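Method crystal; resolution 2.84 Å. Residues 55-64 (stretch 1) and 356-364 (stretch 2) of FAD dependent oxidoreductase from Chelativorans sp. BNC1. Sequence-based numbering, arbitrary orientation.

Stretch 1, residues 55-64: PDWYLLYARG
Stretch 2, residues 356-364: AEVPLERYS

A helix, residues 55-64, packs one face against an irregular segment, residues 356-364, through a small apolar centre with a salt bridge near each end. The segments run antiparallel: Asp56 CA lies 7.0 Å from Arg362 CA, and Leu60 CA lies 8.8 Å from Val358 CA. Helical phi/psi values near -65/-40 turn Asp56, Leu59, Leu60 and Arg63 toward the partner, the i, i+3, i+4, i+7 spacing of a single helix face, while Trp57 and Tyr58 point away. In stretch 2, Val358 is extended (-132/136), and Tyr363 N to Leu360 O (3.0 Å) closes a turn.

Tyr363 (chi1 m, -46°) serves both chemistries. Tyr363 OH donates a very short hydrogen bond to Asp56 O (2.4 Å), a carbonyl near the start of the helix, while Leu60 (m, t) sets CD1 over one face of the Tyr363 ring, 3.9 Å from its centroid, a CH-pi contact. Leu60 CD2 meets Val358 CG2 at 4.1 Å; branched aliphatics suit this buried site.

Charges pair at the more open margins. Arg362 (m, m, t) NH1 donates a very short hydrogen bond to Asp56 (chi1 m) OD1 at 2.5 Å, part of a salt bridge, with OD1 near the guanidinium plane. Arg63 (t, p, t) reaches Glu357 (m, t), with NH1 to OE1 at 2.9 Å; its length lets a helix residue span to the loop.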

# COMPACT_ATOMS: atom_id res chain seq x y z
N PRO A 55 -42.24 -1.63 1.76
CA PRO A 55 -42.61 -0.72 2.87
C PRO A 55 -41.85 -1.00 4.15
O PRO A 55 -41.45 -0.05 4.84
CB PRO A 55 -44.11 -0.96 3.03
CG PRO A 55 -44.56 -1.58 1.75
CD PRO A 55 -43.41 -2.39 1.28
N ASP A 56 -41.64 -2.27 4.50
CA ASP A 56 -40.90 -2.59 5.71
C ASP A 56 -39.49 -2.02 5.66
O ASP A 56 -38.99 -1.48 6.66
CB ASP A 56 -40.86 -4.10 5.93
CG ASP A 56 -42.23 -4.70 6.16
OD1 ASP A 56 -43.09 -4.00 6.72
OD2 ASP A 56 -42.44 -5.86 5.77
N TRP A 57 -38.83 -2.13 4.51
CA TRP A 57 -37.47 -1.61 4.38
C TRP A 57 -37.46 -0.09 4.18
O TRP A 57 -36.63 0.61 4.76
CB TRP A 57 -36.75 -2.30 3.23
CG TRP A 57 -35.53 -1.57 2.77
CD1 TRP A 57 -34.30 -1.55 3.37
CD2 TRP A 57 -35.42 -0.73 1.61
NE1 TRP A 57 -33.44 -0.76 2.66
CE2 TRP A 57 -34.10 -0.24 1.58
CE3 TRP A 57 -36.31 -0.34 0.60
CZ2 TRP A 57 -33.64 0.60 0.57
CZ3 TRP A 57 -35.85 0.50 -0.39
CH2 TRP A 57 -34.53 0.96 -0.40
N TYR A 58 -38.38 0.43 3.36
CA TYR A 58 -38.36 1.85 3.06
C TYR A 58 -38.65 2.69 4.30
O TYR A 58 -38.13 3.80 4.44
CB TYR A 58 -39.37 2.18 1.96
CG TYR A 58 -39.33 3.63 1.54
CD1 TYR A 58 -38.31 4.11 0.73
CD2 TYR A 58 -40.32 4.52 1.94
CE1 TYR A 58 -38.27 5.44 0.35
CE2 TYR A 58 -40.28 5.84 1.56
CZ TYR A 58 -39.26 6.30 0.76
OH TYR A 58 -39.22 7.62 0.38
N LEU A 59 -39.48 2.18 5.21
CA LEU A 59 -39.80 2.92 6.43
C LEU A 59 -38.53 3.37 7.14
O LEU A 59 -38.41 4.53 7.54
CB LEU A 59 -40.67 2.07 7.35
CG LEU A 59 -41.01 2.67 8.72
CD1 LEU A 59 -41.58 4.07 8.57
CD2 LEU A 59 -41.98 1.76 9.45
N LEU A 60 -37.58 2.46 7.30
CA LEU A 60 -36.32 2.80 7.96
C LEU A 60 -35.38 3.56 7.04
O LEU A 60 -34.58 4.37 7.52
CB LEU A 60 -35.64 1.53 8.46
CG LEU A 60 -36.44 0.70 9.45
CD1 LEU A 60 -35.74 -0.61 9.76
CD2 LEU A 60 -36.69 1.49 10.73
N TYR A 61 -35.46 3.32 5.73
CA TYR A 61 -34.58 4.01 4.79
C TYR A 61 -34.84 5.51 4.80
O TYR A 61 -33.93 6.31 5.03
CB TYR A 61 -34.77 3.43 3.39
CG TYR A 61 -33.68 3.77 2.39
CD1 TYR A 61 -32.37 4.01 2.80
CD2 TYR A 61 -33.96 3.84 1.04
CE1 TYR A 61 -31.38 4.32 1.88
CE2 TYR A 61 -32.98 4.15 0.11
CZ TYR A 61 -31.70 4.39 0.54
OH TYR A 61 -30.73 4.69 -0.39
N ALA A 62 -36.09 5.91 4.57
CA ALA A 62 -36.43 7.32 4.59
C ALA A 62 -36.36 7.90 6.00
O ALA A 62 -36.03 9.08 6.17
CB ALA A 62 -37.83 7.54 4.01
N ARG A 63 -36.65 7.08 7.01
CA ARG A 63 -36.55 7.54 8.39
C ARG A 63 -35.09 7.77 8.79
O ARG A 63 -34.76 8.79 9.40
CB ARG A 63 -37.22 6.53 9.32
CG ARG A 63 -37.23 6.91 10.80
CD ARG A 63 -38.06 8.16 11.06
NE ARG A 63 -38.29 8.36 12.49
CZ ARG A 63 -37.37 8.80 13.35
NH1 ARG A 63 -37.68 8.95 14.63
NH2 ARG A 63 -36.15 9.08 12.93
N GLY A 64 -34.21 6.83 8.43
CA GLY A 64 -32.80 6.97 8.75
C GLY A 64 -32.12 8.10 8.00
O GLY A 64 -31.07 8.57 8.43
N ALA A 356 -40.47 1.24 21.53
CA ALA A 356 -39.92 1.30 20.18
C ALA A 356 -40.55 2.46 19.41
O ALA A 356 -41.78 2.54 19.29
CB ALA A 356 -40.17 -0.02 19.45
N GLU A 357 -39.71 3.36 18.90
CA GLU A 357 -40.22 4.44 18.05
C GLU A 357 -40.93 3.88 16.83
O GLU A 357 -41.84 4.52 16.30
CB GLU A 357 -39.07 5.36 17.63
CG GLU A 357 -38.32 5.99 18.79
CD GLU A 357 -37.45 7.15 18.36
OE1 GLU A 357 -37.55 7.56 17.18
OE2 GLU A 357 -36.67 7.66 19.19
N VAL A 358 -40.52 2.71 16.36
CA VAL A 358 -41.17 2.03 15.24
C VAL A 358 -41.42 0.59 15.64
O VAL A 358 -40.53 -0.06 16.22
CB VAL A 358 -40.32 2.12 13.96
CG1 VAL A 358 -40.10 3.57 13.57
CG2 VAL A 358 -39.00 1.40 14.16
N PRO A 359 -42.60 0.03 15.37
CA PRO A 359 -42.85 -1.38 15.70
C PRO A 359 -41.83 -2.28 15.02
O PRO A 359 -41.75 -2.34 13.79
CB PRO A 359 -44.27 -1.62 15.18
CG PRO A 359 -44.46 -0.59 14.13
CD PRO A 359 -43.73 0.61 14.62
N LEU A 360 -41.05 -2.98 15.83
CA LEU A 360 -39.93 -3.78 15.35
C LEU A 360 -40.30 -5.24 15.09
O LEU A 360 -39.42 -6.04 14.76
CB LEU A 360 -38.77 -3.72 16.35
CG LEU A 360 -38.09 -2.36 16.49
CD1 LEU A 360 -37.13 -2.36 17.66
CD2 LEU A 360 -37.36 -1.99 15.21
N GLU A 361 -41.58 -5.60 15.22
CA GLU A 361 -41.98 -6.98 14.99
C GLU A 361 -41.66 -7.41 13.56
O GLU A 361 -41.26 -8.55 13.32
CB GLU A 361 -43.47 -7.17 15.27
CG GLU A 361 -43.91 -6.76 16.68
CD GLU A 361 -44.26 -5.29 16.78
OE1 GLU A 361 -43.33 -4.46 16.89
OE2 GLU A 361 -45.46 -4.96 16.74
N ARG A 362 -41.82 -6.50 12.60
CA ARG A 362 -41.58 -6.80 11.20
C ARG A 362 -40.11 -7.03 10.88
O ARG A 362 -39.79 -7.43 9.75
CB ARG A 362 -42.12 -5.67 10.32
CG ARG A 362 -43.60 -5.78 10.02
CD ARG A 362 -43.87 -6.79 8.92
NE ARG A 362 -45.29 -6.88 8.59
CZ ARG A 362 -45.94 -6.00 7.84
NH1 ARG A 362 -45.31 -4.96 7.33
NH2 ARG A 362 -47.24 -6.17 7.59
N TYR A 363 -39.20 -6.79 11.83
CA TYR A 363 -37.77 -6.97 11.61
C TYR A 363 -37.13 -7.96 12.57
O TYR A 363 -35.92 -8.19 12.46
CB TYR A 363 -37.05 -5.62 11.73
CG TYR A 363 -37.72 -4.48 11.00
CD1 TYR A 363 -37.62 -4.35 9.62
CD2 TYR A 363 -38.46 -3.53 11.69
CE1 TYR A 363 -38.24 -3.31 8.95
CE2 TYR A 363 -39.08 -2.48 11.03
CZ TYR A 363 -38.96 -2.38 9.67
OH TYR A 363 -39.58 -1.34 9.01
N SER A 364 -37.88 -8.54 13.49
CA SER A 364 -37.28 -9.38 14.51
C SER A 364 -36.63 -10.60 13.85
O SER A 364 -37.14 -11.13 12.86
CB SER A 364 -38.32 -9.84 15.52
OG SER A 364 -39.17 -10.83 14.97